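Long-range contacts in major capsid protein (Paramecium bursaria Chlorella virus 1, PDB 5TIP), which self-assembles, as trimers, into the icosahedral capsid of the virus, with pseudo T=169 symmetry: residues A[70-75]-A[143-148]; A[252-257]-A[415-420]; A[340-345]-A[357-362]. One frame throughout, in Å; residues are numbered along the deposited sequence.

Contact 1: residues A[70-75]-A[143-148]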
ATOM      1  N   VAL A  70      -8.862 -19.113  11.272  1.00 31.24           N
ATOM      2  CA  VAL A  70      -9.640 -18.891  10.059  1.00 28.04           C
ATOM      3  C   VAL A  70     -10.871 -19.786  10.091  1.00 25.33           C
ATOM      4  O   VAL A  70     -10.782 -20.970  10.435  1.00 24.50           O
ATOM      5  CB  VAL A  70      -8.805 -19.157   8.788  1.00 30.53           C
ATOM      6  CG1 VAL A  70      -9.636 -18.910   7.539  1.00 31.47           C
ATOM      7  CG2 VAL A  70      -7.559 -18.288   8.780  1.00 32.00           C
ATOM      8  N   VAL A  71     -12.019 -19.216   9.734  1.00 24.32           N
ATOM      9  CA  VAL A  71     -13.271 -19.953   9.612  1.00 24.67           C
ATOM     10  C   VAL A  71     -13.554 -20.149   8.130  1.00 27.63           C
ATOM     11  O   VAL A  71     -13.679 -19.174   7.379  1.00 31.93           O
ATOM     12  CB  VAL A  71     -14.429 -19.216  10.301  1.00 24.71           C
ATOM     13  CG1 VAL A  71     -15.734 -19.980  10.112  1.00 25.64           C
ATOM     14  CG2 VAL A  71     -14.128 -19.012  11.778  1.00 25.30           C
ATOM     15  N   GLU A  72     -13.646 -21.404   7.704  1.00 26.02           N
ATOM     16  CA  GLU A  72     -13.926 -21.732   6.313  1.00 26.88           C
ATOM     17  C   GLU A  72     -15.417 -21.982   6.129  1.00 28.33           C
ATOM     18  O   GLU A  72     -16.027 -22.728   6.903  1.00 30.68           O
ATOM     19  CB  GLU A  72     -13.125 -22.955   5.865  1.00 28.44           C
ATOM     20  CG  GLU A  72     -11.619 -22.734   5.849  1.00 30.66           C
ATOM     21  CD  GLU A  72     -10.863 -23.875   5.196  1.00 32.98           C
ATOM     22  OE1 GLU A  72     -11.517 -24.802   4.674  1.00 35.03           O
ATOM     23  OE2 GLU A  72      -9.613 -23.850   5.210  1.00 33.80           O
ATOM     24  N   PHE A  73     -15.995 -21.358   5.106  1.00 27.90           N
ATOM     25  CA  PHE A  73     -17.371 -21.603   4.705  1.00 30.23           C
ATOM     26  C   PHE A  73     -17.410 -22.055   3.252  1.00 29.95           C
ATOM     27  O   PHE A  73     -16.558 -21.678   2.443  1.00 34.33           O
ATOM     28  CB  PHE A  73     -18.257 -20.359   4.861  1.00 29.35           C
ATOM     29  CG  PHE A  73     -18.566 -19.997   6.283  1.00 28.62           C
ATOM     30  CD1 PHE A  73     -19.278 -20.865   7.095  1.00 28.66           C
ATOM     31  CD2 PHE A  73     -18.184 -18.769   6.798  1.00 30.86           C
ATOM     32  CE1 PHE A  73     -19.577 -20.527   8.401  1.00 30.09           C
ATOM     33  CE2 PHE A  73     -18.481 -18.425   8.103  1.00 31.61           C
ATOM     34  CZ  PHE A  73     -19.178 -19.305   8.906  1.00 30.44           C
ATOM     35  N   VAL A  74     -18.409 -22.871   2.932  1.00 28.13           N
ATOM     36  CA  VAL A  74     -18.707 -23.257   1.559  1.00 25.13           C
ATOM     37  C   VAL A  74     -20.151 -22.870   1.277  1.00 26.77           C
ATOM     38  O   VAL A  74     -21.076 -23.413   1.893  1.00 28.36           O
ATOM     39  CB  VAL A  74     -18.483 -24.758   1.325  1.00 26.07           C
ATOM     40  CG1 VAL A  74     -18.847 -25.120  -0.097  1.00 26.65           C
ATOM     41  CG2 VAL A  74     -17.040 -25.133   1.623  1.00 25.60           C
ATOM     42  N   LEU A  75     -20.342 -21.932   0.353  1.00 29.99           N
ATOM     43  CA  LEU A  75     -21.655 -21.384   0.049  1.00 28.45           C
ATOM     44  C   LEU A  75     -21.954 -21.525  -1.436  1.00 28.45           C
ATOM     45  O   LEU A  75     -21.046 -21.554  -2.272  1.00 27.48           O
ATOM     46  CB  LEU A  75     -21.752 -19.907   0.451  1.00 28.54           C
ATOM     47  CG  LEU A  75     -21.429 -19.555   1.902  1.00 28.03           C
ATOM     48  CD1 LEU A  75     -21.530 -18.055   2.126  1.00 29.96           C
ATOM     49  CD2 LEU A  75     -22.366 -20.292   2.832  1.00 28.69           C
ATOM     50  N   GLN A 143     -20.547 -22.339  -6.644  1.00 29.16           N
ATOM     51  CA  GLN A 143     -20.128 -22.751  -5.313  1.00 27.03           C
ATOM     52  C   GLN A 143     -18.705 -22.291  -5.081  1.00 29.89           C
ATOM     53  O   GLN A 143     -17.859 -22.400  -5.962  1.00 32.26           O
ATOM     54  CB  GLN A 143     -20.220 -24.266  -5.148  1.00 27.75           C
ATOM     55  CG  GLN A 143     -20.281 -24.720  -3.702  1.00 27.87           C
ATOM     56  CD  GLN A 143     -20.117 -26.216  -3.549  1.00 30.35           C
ATOM     57  OE1 GLN A 143     -19.449 -26.861  -4.353  1.00 31.23           O
ATOM     58  NE2 GLN A 143     -20.728 -26.776  -2.516  1.00 32.16           N
ATOM     59  N   LYS A 144     -18.436 -21.786  -3.885  1.00 30.42           N
ATOM     60  CA  LYS A 144     -17.111 -21.288  -3.573  1.00 28.16           C
ATOM     61  C   LYS A 144     -16.777 -21.431  -2.097  1.00 26.19           C
ATOM     62  O   LYS A 144     -17.646 -21.325  -1.243  1.00 27.65           O
ATOM     63  CB  LYS A 144     -17.013 -19.818  -3.992  1.00 27.97           C
ATOM     64  CG  LYS A 144     -15.718 -19.122  -3.610  1.00 26.38           C
ATOM     65  CD  LYS A 144     -15.706 -17.682  -4.102  1.00 28.03           C
ATOM     66  CE  LYS A 144     -14.388 -16.998  -3.777  1.00 31.43           C
ATOM     67  NZ  LYS A 144     -14.298 -15.619  -4.330  1.00 32.04           N
ATOM     68  N   ARG A 145     -15.513 -21.699  -1.809  1.00 25.11           N
ATOM     69  CA  ARG A 145     -15.053 -21.803  -0.432  1.00 22.68           C
ATOM     70  C   ARG A 145     -14.577 -20.439   0.046  1.00 25.90           C
ATOM     71  O   ARG A 145     -13.808 -19.765  -0.645  1.00 26.56           O
ATOM     72  CB  ARG A 145     -13.929 -22.829  -0.304  1.00 24.50           C
ATOM     73  CG  ARG A 145     -13.392 -22.971   1.113  1.00 24.43           C
ATOM     74  CD  ARG A 145     -12.435 -24.142   1.227  1.00 25.15           C
ATOM     75  NE  ARG A 145     -13.068 -25.387   0.807  1.00 26.06           N
ATOM     76  CZ  ARG A 145     -13.669 -26.234   1.633  1.00 27.82           C
ATOM     77  NH1 ARG A 145     -13.720 -25.972   2.931  1.00 28.72           N
ATOM     78  NH2 ARG A 145     -14.221 -27.343   1.161  1.00 27.72           N
ATOM     79  N   PHE A 146     -15.031 -20.043   1.229  1.00 28.52           N
ATOM     80  CA  PHE A 146     -14.708 -18.744   1.793  1.00 25.86           C
ATOM     81  C   PHE A 146     -13.856 -18.914   3.042  1.00 25.85           C
ATOM     82  O   PHE A 146     -13.916 -19.940   3.724  1.00 24.06           O
ATOM     83  CB  PHE A 146     -15.975 -17.960   2.137  1.00 24.18           C
ATOM     84  CG  PHE A 146     -16.857 -17.674   0.956  1.00 25.57           C
ATOM     85  CD1 PHE A 146     -16.596 -16.594   0.128  1.00 25.63           C
ATOM     86  CD2 PHE A 146     -17.954 -18.472   0.681  1.00 27.03           C
ATOM     87  CE1 PHE A 146     -17.406 -16.322  -0.958  1.00 25.82           C
ATOM     88  CE2 PHE A 146     -18.769 -18.203  -0.405  1.00 28.25           C
ATOM     89  CZ  PHE A 146     -18.494 -17.126  -1.224  1.00 27.51           C
ATOM     90  N   TYR A 147     -13.064 -17.886   3.338  1.00 25.10           N
ATOM     91  CA  TYR A 147     -12.156 -17.888   4.480  1.00 24.51           C
ATOM     92  C   TYR A 147     -12.354 -16.587   5.243  1.00 27.76           C
ATOM     93  O   TYR A 147     -12.001 -15.513   4.746  1.00 31.79           O
ATOM     94  CB  TYR A 147     -10.703 -18.031   4.031  1.00 22.76           C
ATOM     95  CG  TYR A 147     -10.424 -19.222   3.143  1.00 20.40           C
ATOM     96  CD1 TYR A 147     -10.561 -19.133   1.765  1.00 22.87           C
ATOM     97  CD2 TYR A 147      -9.996 -20.427   3.680  1.00 21.11           C
ATOM     98  CE1 TYR A 147     -10.296 -20.217   0.949  1.00 23.30           C
ATOM     99  CE2 TYR A 147      -9.725 -21.514   2.873  1.00 23.09           C
ATOM    100  CZ  TYR A 147      -9.877 -21.403   1.510  1.00 23.75           C
ATOM    101  OH  TYR A 147      -9.610 -22.485   0.704  1.00 26.87           O
ATOM    102  N   VAL A 148     -12.911 -16.679   6.447  1.00 28.35           N
ATOM    103  CA  VAL A 148     -13.152 -15.511   7.288  1.00 27.40           C
ATOM    104  C   VAL A 148     -12.079 -15.496   8.375  1.00 27.14           C
ATOM    105  O   VAL A 148     -12.120 -16.347   9.280  1.00 30.00           O
ATOM    106  CB  VAL A 148     -14.559 -15.530   7.895  1.00 27.78           C
ATOM    107  CG1 VAL A 148     -14.819 -14.246   8.663  1.00 27.15           C
ATOM    108  CG2 VAL A 148     -15.602 -15.725   6.805  1.00 28.41           C
TER
HETATM  109  O   HOH W   1      -9.027 -25.163   2.712  1.00 46.55           O
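V71 faces V148, F73 faces F146 and L75 faces K144 as hydrogen-bonded antiparallel pairs, alternating with the non-hydrogen-bonded pairs E72–Y147 and V74–R145. Strands 65-76 and 143-149 thus lie side by side in a sheet of the N-terminal jelly roll, the first of the two in the double jelly-roll fold of this capsid protein family. V148 N reaches V71 O at 2.8 Å. On the face carrying E72, V74, R145 and Y147, the R145 chain bends at chi3 (-57°), which turns NE aside from the extended line of CB, CG and CD. The guanidinium sets one face on V74, with CG2 over its centre, 3.5 Å from CZ. R145 NH1 forms a salt bridge with E72 OE1 at 3.0 Å; as a hydrogen bond it is weak (131°), the carboxylate and guanidinium planes being 69° apart. Stronger partners come from the second subunit, R328 for E72 and E400 for R145 NE; Y147 OH hydrogen-bonds to S331 of that subunit. This charged face is therefore part of the trimer interface. The E72 chain, extended beyond CG, runs beside the Y147 side chain in the same direction, bringing OE2 to the ring edge 3.3 Å from CE2. The other face, which also carries K144, is mainly apolar where the strands touch: L75 crosses F146 at about a right angle, its CB at the ring edge 3.5 Å from CE2, while V148 CG2 sits at the edge of the F73 ring, 4.0 Å from CD2. Back on the charged face, water 1 lies in the plane of the Y147 ring and donates to E72 OE2 at 2.9 Å.

Contact 2: residues A[252-257]-A[415-420]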
ATOM      1  N   LEU A 252     -22.645   7.788  25.659  1.00 38.88           N
ATOM      2  CA  LEU A 252     -21.735   6.676  25.430  1.00 36.03           C
ATOM      3  C   LEU A 252     -21.524   5.905  26.725  1.00 36.12           C
ATOM      4  O   LEU A 252     -21.483   6.486  27.812  1.00 39.58           O
ATOM      5  CB  LEU A 252     -20.395   7.176  24.887  1.00 35.08           C
ATOM      6  CG  LEU A 252     -20.414   7.970  23.577  1.00 33.83           C
ATOM      7  CD1 LEU A 252     -19.007   8.389  23.174  1.00 32.20           C
ATOM      8  CD2 LEU A 252     -21.071   7.168  22.465  1.00 35.47           C
ATOM      9  N   ASN A 253     -21.359   4.625  26.560  1.00 33.68           N
ATOM     10  CA  ASN A 253     -21.157   3.778  27.660  1.00 36.56           C
ATOM     11  C   ASN A 253     -19.959   2.867  27.422  1.00 38.64           C
ATOM     12  O   ASN A 253     -20.083   1.710  27.222  1.00 40.91           O
ATOM     13  CB  ASN A 253     -22.473   3.055  27.976  1.00 41.09           C
ATOM     14  CG  ASN A 253     -22.335   2.005  29.002  1.00 44.83           C
ATOM     15  OD1 ASN A 253     -21.528   2.074  29.854  1.00 46.82           O
ATOM     16  ND2 ASN A 253     -23.138   1.029  28.910  1.00 47.09           N
ATOM     17  N   PHE A 254     -18.793   3.470  27.442  1.00 38.93           N
ATOM     18  CA  PHE A 254     -17.524   2.792  27.241  1.00 33.03           C
ATOM     19  C   PHE A 254     -16.677   2.899  28.504  1.00 29.97           C
ATOM     20  O   PHE A 254     -16.955   3.703  29.397  1.00 31.44           O
ATOM     21  CB  PHE A 254     -16.779   3.389  26.043  1.00 31.94           C
ATOM     22  CG  PHE A 254     -17.539   3.290  24.749  1.00 28.39           C
ATOM     23  CD1 PHE A 254     -18.194   2.121  24.400  1.00 28.14           C
ATOM     24  CD2 PHE A 254     -17.616   4.376  23.894  1.00 28.29           C
ATOM     25  CE1 PHE A 254     -18.898   2.032  23.214  1.00 27.56           C
ATOM     26  CE2 PHE A 254     -18.318   4.294  22.709  1.00 28.71           C
ATOM     27  CZ  PHE A 254     -18.960   3.122  22.369  1.00 28.02           C
ATOM     28  N   ASN A 255     -15.636   2.071  28.569  1.00 28.29           N
ATOM     29  CA  ASN A 255     -14.710   2.069  29.694  1.00 29.32           C
ATOM     30  C   ASN A 255     -13.304   1.821  29.169  1.00 26.19           C
ATOM     31  O   ASN A 255     -13.097   1.614  27.968  1.00 26.15           O
ATOM     32  CB  ASN A 255     -15.096   1.021  30.746  1.00 33.96           C
ATOM     33  CG  ASN A 255     -16.438   1.305  31.394  1.00 38.90           C
ATOM     34  OD1 ASN A 255     -17.414   0.592  31.167  1.00 39.92           O
ATOM     35  ND2 ASN A 255     -16.489   2.348  32.216  1.00 41.75           N
ATOM     36  N   HIS A 256     -12.328   1.858  30.088  1.00 26.25           N
ATOM     37  CA  HIS A 256     -10.927   1.523  29.843  1.00 26.83           C
ATOM     38  C   HIS A 256     -10.253   2.551  28.936  1.00 24.17           C
ATOM     39  O   HIS A 256     -10.939   3.354  28.289  1.00 24.41           O
ATOM     40  CB  HIS A 256     -10.815   0.123  29.234  1.00 30.69           C
ATOM     41  CG  HIS A 256     -11.412  -0.955  30.082  1.00 33.99           C
ATOM     42  ND1 HIS A 256     -12.395  -1.805  29.626  1.00 35.60           N
ATOM     43  CD2 HIS A 256     -11.161  -1.322  31.362  1.00 34.85           C
ATOM     44  CE1 HIS A 256     -12.730  -2.644  30.589  1.00 35.12           C
ATOM     45  NE2 HIS A 256     -11.994  -2.375  31.652  1.00 35.24           N
ATOM     46  N   PRO A 257      -8.920   2.579  28.883  1.00 22.57           N
ATOM     47  CA  PRO A 257      -8.235   3.446  27.911  1.00 23.13           C
ATOM     48  C   PRO A 257      -8.577   3.046  26.484  1.00 22.96           C
ATOM     49  O   PRO A 257      -8.268   1.938  26.038  1.00 24.50           O
ATOM     50  CB  PRO A 257      -6.751   3.223  28.227  1.00 21.32           C
ATOM     51  CG  PRO A 257      -6.733   2.801  29.653  1.00 20.64           C
ATOM     52  CD  PRO A 257      -7.975   1.982  29.844  1.00 23.01           C
ATOM     53  N   ILE A 415     -22.024   2.218  17.398  1.00 26.25           N
ATOM     54  CA  ILE A 415     -20.852   2.921  17.906  1.00 24.43           C
ATOM     55  C   ILE A 415     -19.904   1.891  18.501  1.00 26.16           C
ATOM     56  O   ILE A 415     -20.295   1.111  19.379  1.00 27.77           O
ATOM     57  CB  ILE A 415     -21.233   3.988  18.942  1.00 23.91           C
ATOM     58  CG1 ILE A 415     -22.293   4.928  18.371  1.00 23.45           C
ATOM     59  CG2 ILE A 415     -20.005   4.776  19.369  1.00 22.52           C
ATOM     60  CD1 ILE A 415     -22.802   5.944  19.362  1.00 25.61           C
ATOM     61  N   TYR A 416     -18.662   1.886  18.025  1.00 25.43           N
ATOM     62  CA  TYR A 416     -17.651   0.943  18.472  1.00 22.53           C
ATOM     63  C   TYR A 416     -16.523   1.677  19.182  1.00 25.38           C
ATOM     64  O   TYR A 416     -16.217   2.832  18.872  1.00 26.65           O
ATOM     65  CB  TYR A 416     -17.086   0.136  17.298  1.00 21.35           C
ATOM     66  CG  TYR A 416     -18.129  -0.673  16.565  1.00 22.73           C
ATOM     67  CD1 TYR A 416     -18.538  -1.910  17.043  1.00 22.26           C
ATOM     68  CD2 TYR A 416     -18.714  -0.193  15.401  1.00 23.04           C
ATOM     69  CE1 TYR A 416     -19.494  -2.651  16.379  1.00 23.36           C
ATOM     70  CE2 TYR A 416     -19.673  -0.927  14.731  1.00 24.07           C
ATOM     71  CZ  TYR A 416     -20.058  -2.155  15.226  1.00 25.54           C
ATOM     72  OH  TYR A 416     -21.012  -2.890  14.564  1.00 29.70           O
ATOM     73  N   ALA A 417     -15.908   0.989  20.139  1.00 24.69           N
ATOM     74  CA  ALA A 417     -14.754   1.511  20.856  1.00 24.17           C
ATOM     75  C   ALA A 417     -13.725   0.403  20.998  1.00 22.28           C
ATOM     76  O   ALA A 417     -14.069  -0.722  21.375  1.00 21.72           O
ATOM     77  CB  ALA A 417     -15.150   2.049  22.235  1.00 25.75           C
ATOM     78  N   LYS A 418     -12.469   0.729  20.709  1.00 20.46           N
ATOM     79  CA  LYS A 418     -11.364  -0.210  20.842  1.00 22.56           C
ATOM     80  C   LYS A 418     -10.541   0.241  22.041  1.00 22.52           C
ATOM     81  O   LYS A 418     -10.004   1.340  22.052  1.00 24.98           O
ATOM     82  CB  LYS A 418     -10.505  -0.244  19.578  1.00 23.74           C
ATOM     83  CG  LYS A 418      -9.787  -1.566  19.355  1.00 24.34           C
ATOM     84  CD  LYS A 418     -10.776  -2.708  19.197  1.00 26.42           C
ATOM     85  CE  LYS A 418     -10.260  -3.785  18.262  1.00 29.75           C
ATOM     86  NZ  LYS A 418      -8.871  -4.205  18.579  1.00 33.39           N
ATOM     87  N   ASN A 419     -10.439  -0.620  23.041  1.00 23.36           N
ATOM     88  CA  ASN A 419      -9.740  -0.289  24.272  1.00 22.11           C
ATOM     89  C   ASN A 419      -8.619  -1.287  24.520  1.00 24.85           C
ATOM     90  O   ASN A 419      -8.531  -2.336  23.879  1.00 25.17           O
ATOM     91  CB  ASN A 419     -10.701  -0.272  25.467  1.00 21.23           C
ATOM     92  CG  ASN A 419     -11.259  -1.644  25.785  1.00 27.08           C
ATOM     93  OD1 ASN A 419     -12.288  -2.046  25.248  1.00 30.45           O
ATOM     94  ND2 ASN A 419     -10.581  -2.370  26.668  1.00 29.49           N
ATOM     95  N   TYR A 420      -7.755  -0.942  25.469  1.00 23.16           N
ATOM     96  CA  TYR A 420      -6.696  -1.827  25.925  1.00 19.82           C
ATOM     97  C   TYR A 420      -7.092  -2.493  27.235  1.00 22.09           C
ATOM     98  O   TYR A 420      -7.886  -1.960  28.014  1.00 22.79           O
ATOM     99  CB  TYR A 420      -5.379  -1.068  26.112  1.00 20.08           C
ATOM    100  CG  TYR A 420      -4.629  -0.796  24.829  1.00 21.26           C
ATOM    101  CD1 TYR A 420      -3.987  -1.822  24.150  1.00 20.87           C
ATOM    102  CD2 TYR A 420      -4.553   0.485  24.301  1.00 20.73           C
ATOM    103  CE1 TYR A 420      -3.294  -1.581  22.980  1.00 21.08           C
ATOM    104  CE2 TYR A 420      -3.860   0.736  23.132  1.00 20.04           C
ATOM    105  CZ  TYR A 420      -3.238  -0.301  22.474  1.00 22.11           C
ATOM    106  OH  TYR A 420      -2.550  -0.059  21.308  1.00 26.47           O
TER
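Within the C-terminal jelly roll, the loop joining strands 247-251 and 257-266 sets L252, F254 and H256 against I415, A417 and N419 of strand 412-426. The loop runs in nearly the same direction as that strand, 19° off, before the chain enters strand 257-266, which pairs antiparallel with strand 412-426. F254 carries the middle of the contact. The methyl of A417 stands over the centre of its ring in a CH-pi contact, CB lying 3.6 Å from the F254 ring centroid and 6° off the normal. I415 meets the same ring at the edge, in plane, CG2 being 3.6 Å from F254 CZ. At the start of both segments, the I415 side chain crosses that of L252 at about a right angle, CD1 to L252 CD2 3.8 Å. Y416 and K418 point the other way, Y416 toward D110 and F232, K418 toward E228. At the far end, N419 has CG between its backbone N and carbonyl carbon (chi1 66°), with the amide ND2 3.6 Å from H256 CB. N419 ND2 donates to the carbonyl of the following residue, Y420 O, at 3.0 Å, from well above that carbonyl plane, and also to Q229 OE1. P257 O closes the contact, accepting Y420 N at 3.0 Å nearly in line with its C=O bond, with N419 CA 3.2 Å from the same oxygen.

Contact 3: residues A[340-345]-A[357-362]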
ATOM      1  N   GLN A 340      -5.271  11.319   8.567  1.00 27.30           N
ATOM      2  CA  GLN A 340      -4.241  11.719   9.516  1.00 29.16           C
ATOM      3  C   GLN A 340      -3.704  10.563  10.350  1.00 29.97           C
ATOM      4  O   GLN A 340      -2.590  10.665  10.871  1.00 33.71           O
ATOM      5  CB  GLN A 340      -4.777  12.808  10.448  1.00 29.48           C
ATOM      6  CG  GLN A 340      -5.010  14.146   9.768  1.00 31.39           C
ATOM      7  CD  GLN A 340      -5.562  15.190  10.715  1.00 32.97           C
ATOM      8  OE1 GLN A 340      -6.132  14.862  11.757  1.00 36.50           O
ATOM      9  NE2 GLN A 340      -5.395  16.458  10.359  1.00 30.26           N
ATOM     10  N   SER A 341      -4.454   9.469  10.484  1.00 31.49           N
ATOM     11  CA  SER A 341      -4.085   8.419  11.423  1.00 30.35           C
ATOM     12  C   SER A 341      -4.038   7.015  10.835  1.00 27.15           C
ATOM     13  O   SER A 341      -3.492   6.121  11.489  1.00 27.06           O
ATOM     14  CB  SER A 341      -5.049   8.417  12.620  1.00 31.81           C
ATOM     15  OG  SER A 341      -6.377   8.141  12.208  1.00 34.96           O
ATOM     16  N   ILE A 342      -4.573   6.788   9.635  1.00 25.83           N
ATOM     17  CA  ILE A 342      -4.616   5.464   9.025  1.00 23.62           C
ATOM     18  C   ILE A 342      -3.837   5.426   7.715  1.00 26.17           C
ATOM     19  O   ILE A 342      -2.936   4.600   7.539  1.00 29.61           O
ATOM     20  CB  ILE A 342      -6.071   4.989   8.808  1.00 21.91           C
ATOM     21  CG1 ILE A 342      -6.802   4.869  10.146  1.00 22.78           C
ATOM     22  CG2 ILE A 342      -6.092   3.659   8.075  1.00 19.06           C
ATOM     23  CD1 ILE A 342      -8.250   4.444  10.013  1.00 24.49           C
ATOM     24  N   GLY A 343      -4.172   6.312   6.782  1.00 22.79           N
ATOM     25  CA  GLY A 343      -3.489   6.353   5.506  1.00 20.81           C
ATOM     26  C   GLY A 343      -4.089   5.482   4.430  1.00 18.73           C
ATOM     27  O   GLY A 343      -3.359   5.013   3.549  1.00 22.89           O
ATOM     28  N   GLY A 344      -5.395   5.240   4.472  1.00 19.07           N
ATOM     29  CA  GLY A 344      -6.074   4.507   3.422  1.00 17.88           C
ATOM     30  C   GLY A 344      -7.193   5.329   2.820  1.00 18.08           C
ATOM     31  O   GLY A 344      -7.037   6.534   2.606  1.00 19.96           O
ATOM     32  N   VAL A 345      -8.329   4.695   2.543  1.00 20.43           N
ATOM     33  CA  VAL A 345      -9.530   5.398   2.106  1.00 23.29           C
ATOM     34  C   VAL A 345     -10.733   4.708   2.734  1.00 23.72           C
ATOM     35  O   VAL A 345     -10.809   3.475   2.761  1.00 26.32           O
ATOM     36  CB  VAL A 345      -9.653   5.463   0.568  1.00 16.68           C
ATOM     37  CG1 VAL A 345      -9.891   4.088  -0.036  1.00 16.61           C
ATOM     38  CG2 VAL A 345     -10.758   6.428   0.165  1.00 16.97           C
ATOM     39  N   LEU A 357      -2.225   8.254  18.008  1.00 25.40           N
ATOM     40  CA  LEU A 357      -1.511   8.707  16.821  1.00 23.93           C
ATOM     41  C   LEU A 357      -1.515   7.644  15.730  1.00 25.64           C
ATOM     42  O   LEU A 357      -1.560   7.978  14.542  1.00 27.34           O
ATOM     43  CB  LEU A 357      -0.079   9.089  17.188  1.00 21.20           C
ATOM     44  CG  LEU A 357       0.075  10.250  18.174  1.00 20.63           C
ATOM     45  CD1 LEU A 357       1.495  10.307  18.708  1.00 21.14           C
ATOM     46  CD2 LEU A 357      -0.304  11.567  17.519  1.00 23.22           C
ATOM     47  N   LYS A 358      -1.478   6.368  16.112  1.00 28.45           N
ATOM     48  CA  LYS A 358      -1.505   5.248  15.171  1.00 28.09           C
ATOM     49  C   LYS A 358      -2.515   4.226  15.674  1.00 28.97           C
ATOM     50  O   LYS A 358      -2.147   3.237  16.321  1.00 30.12           O
ATOM     51  CB  LYS A 358      -0.120   4.622  15.011  1.00 31.73           C
ATOM     52  CG  LYS A 358       0.941   5.572  14.477  1.00 38.15           C
ATOM     53  CD  LYS A 358       2.287   4.880  14.308  1.00 43.62           C
ATOM     54  CE  LYS A 358       2.346   4.054  13.026  1.00 48.40           C
ATOM     55  NZ  LYS A 358       1.568   2.784  13.086  1.00 50.64           N
ATOM     56  N   PRO A 359      -3.805   4.436  15.394  1.00 26.06           N
ATOM     57  CA  PRO A 359      -4.824   3.509  15.913  1.00 27.23           C
ATOM     58  C   PRO A 359      -4.710   2.098  15.362  1.00 29.91           C
ATOM     59  O   PRO A 359      -5.137   1.150  16.032  1.00 31.99           O
ATOM     60  CB  PRO A 359      -6.144   4.173  15.491  1.00 24.81           C
ATOM     61  CG  PRO A 359      -5.781   5.021  14.321  1.00 24.40           C
ATOM     62  CD  PRO A 359      -4.398   5.525  14.602  1.00 24.76           C
ATOM     63  N   ALA A 360      -4.145   1.926  14.168  1.00 27.79           N
ATOM     64  CA  ALA A 360      -3.995   0.595  13.594  1.00 30.67           C
ATOM     65  C   ALA A 360      -2.764  -0.141  14.103  1.00 29.76           C
ATOM     66  O   ALA A 360      -2.592  -1.320  13.775  1.00 31.07           O
ATOM     67  CB  ALA A 360      -3.944   0.680  12.067  1.00 31.11           C
ATOM     68  N   GLY A 361      -1.930   0.536  14.880  1.00 29.12           N
ATOM     69  CA  GLY A 361      -0.733  -0.078  15.423  1.00 28.58           C
ATOM     70  C   GLY A 361      -1.002  -0.701  16.775  1.00 28.10           C
ATOM     71  O   GLY A 361      -1.745  -0.153  17.579  1.00 28.62           O
ATOM     72  N   ARG A 362      -0.397  -1.852  17.030  1.00 26.57           N
ATOM     73  CA  ARG A 362      -0.591  -2.541  18.298  1.00 27.24           C
ATOM     74  C   ARG A 362       0.006  -1.758  19.463  1.00 25.93           C
ATOM     75  O   ARG A 362      -0.539  -1.754  20.562  1.00 28.57           O
ATOM     76  CB  ARG A 362      -0.008  -3.950  18.235  1.00 30.30           C
ATOM     77  CG  ARG A 362      -0.515  -4.759  17.053  1.00 33.05           C
ATOM     78  CD  ARG A 362      -1.849  -5.421  17.353  1.00 32.57           C
ATOM     79  NE  ARG A 362      -2.946  -4.466  17.477  1.00 33.02           N
ATOM     80  CZ  ARG A 362      -3.668  -4.016  16.457  1.00 34.56           C
ATOM     81  NH1 ARG A 362      -3.419  -4.436  15.230  1.00 34.97           N
ATOM     82  NH2 ARG A 362      -4.643  -3.145  16.662  1.00 37.04           N
TER
HETATM   83  O   HOH W   2      -1.836  10.897  13.764  1.00 50.62           O
HETATM   84  O   HOH W   3      -2.891   3.807  12.288  1.00 42.13           O
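The puckered ring of P359 is the nearest thing to a flat group here, and S341 meets it at its edge: the CD–CG side of the ring is turned to the end of helix 330-341. S341 CB lies 3.6 Å from P359 CD, not far from the ring plane, and S341 OG is 3.8 Å from P359 CG. The backbone joins in, S341 O coming within 3.3 Å of P359 CD. I342 CG1 approaches more loosely from one side of the ring, 4.3 Å from P359 CG. Neither segment contains an aromatic ring, and the guanidinium of R362 points to E228, well away from 340-345. The hydroxyl of S341 sits between its backbone N and carbonyl carbon (chi1 62°), a rotation that turns OG back along the helix, where it hydrogen-bonds to Q337 O. OG therefore only brushes P359; S354 and Y260 also pack on the ring. In the fold, this joins the end of helix 330-341 to the loop between strands 350-354 and 368-369 of the C-terminal jelly roll. Both segments change course here. G343, with phi 90°, is the first residue to leave the helical conformation; in the other segment K358 to G361 form a type I beta turn, closed by G361 N to K358 O at 3.1 Å. No direct hydrogen bond links the segments, so water does the bridging. Water 2 lies 3.0 Å from both Q340 O and L357 O, placed to bridge them. The L357 side chain itself points away from the helix and packs on I38 of the third subunit and F25 of the second. Water 3 lies beside S341 O and accepts the N-H of A360, its oxygen 2.9 Å from A360 N.

Contact 1 comes first along the chain, in the N-terminal jelly roll; contacts 2 and 3 belong to the C-terminal one. Contact 1 lies across the chain's centre from both, its own centre about 31 Å from that of contact 2 and 29 Å from that of contact 3. Contacts 2 and 3 are about 17 Å apart between centres, and both segments of contact 3 fall between 252-257 and 415-420 in sequence. Strand 412-426 of contact 2 pairs with 257-266, which also pairs with 350-354 and 368-369, the strands flanking loop 357-362. They meet where Y420 OH approaches R362 O at 2.7 Å, probably a hydrogen bond. All three touch neighbouring subunits, so both jelly rolls take part in the trimer's subunit contacts.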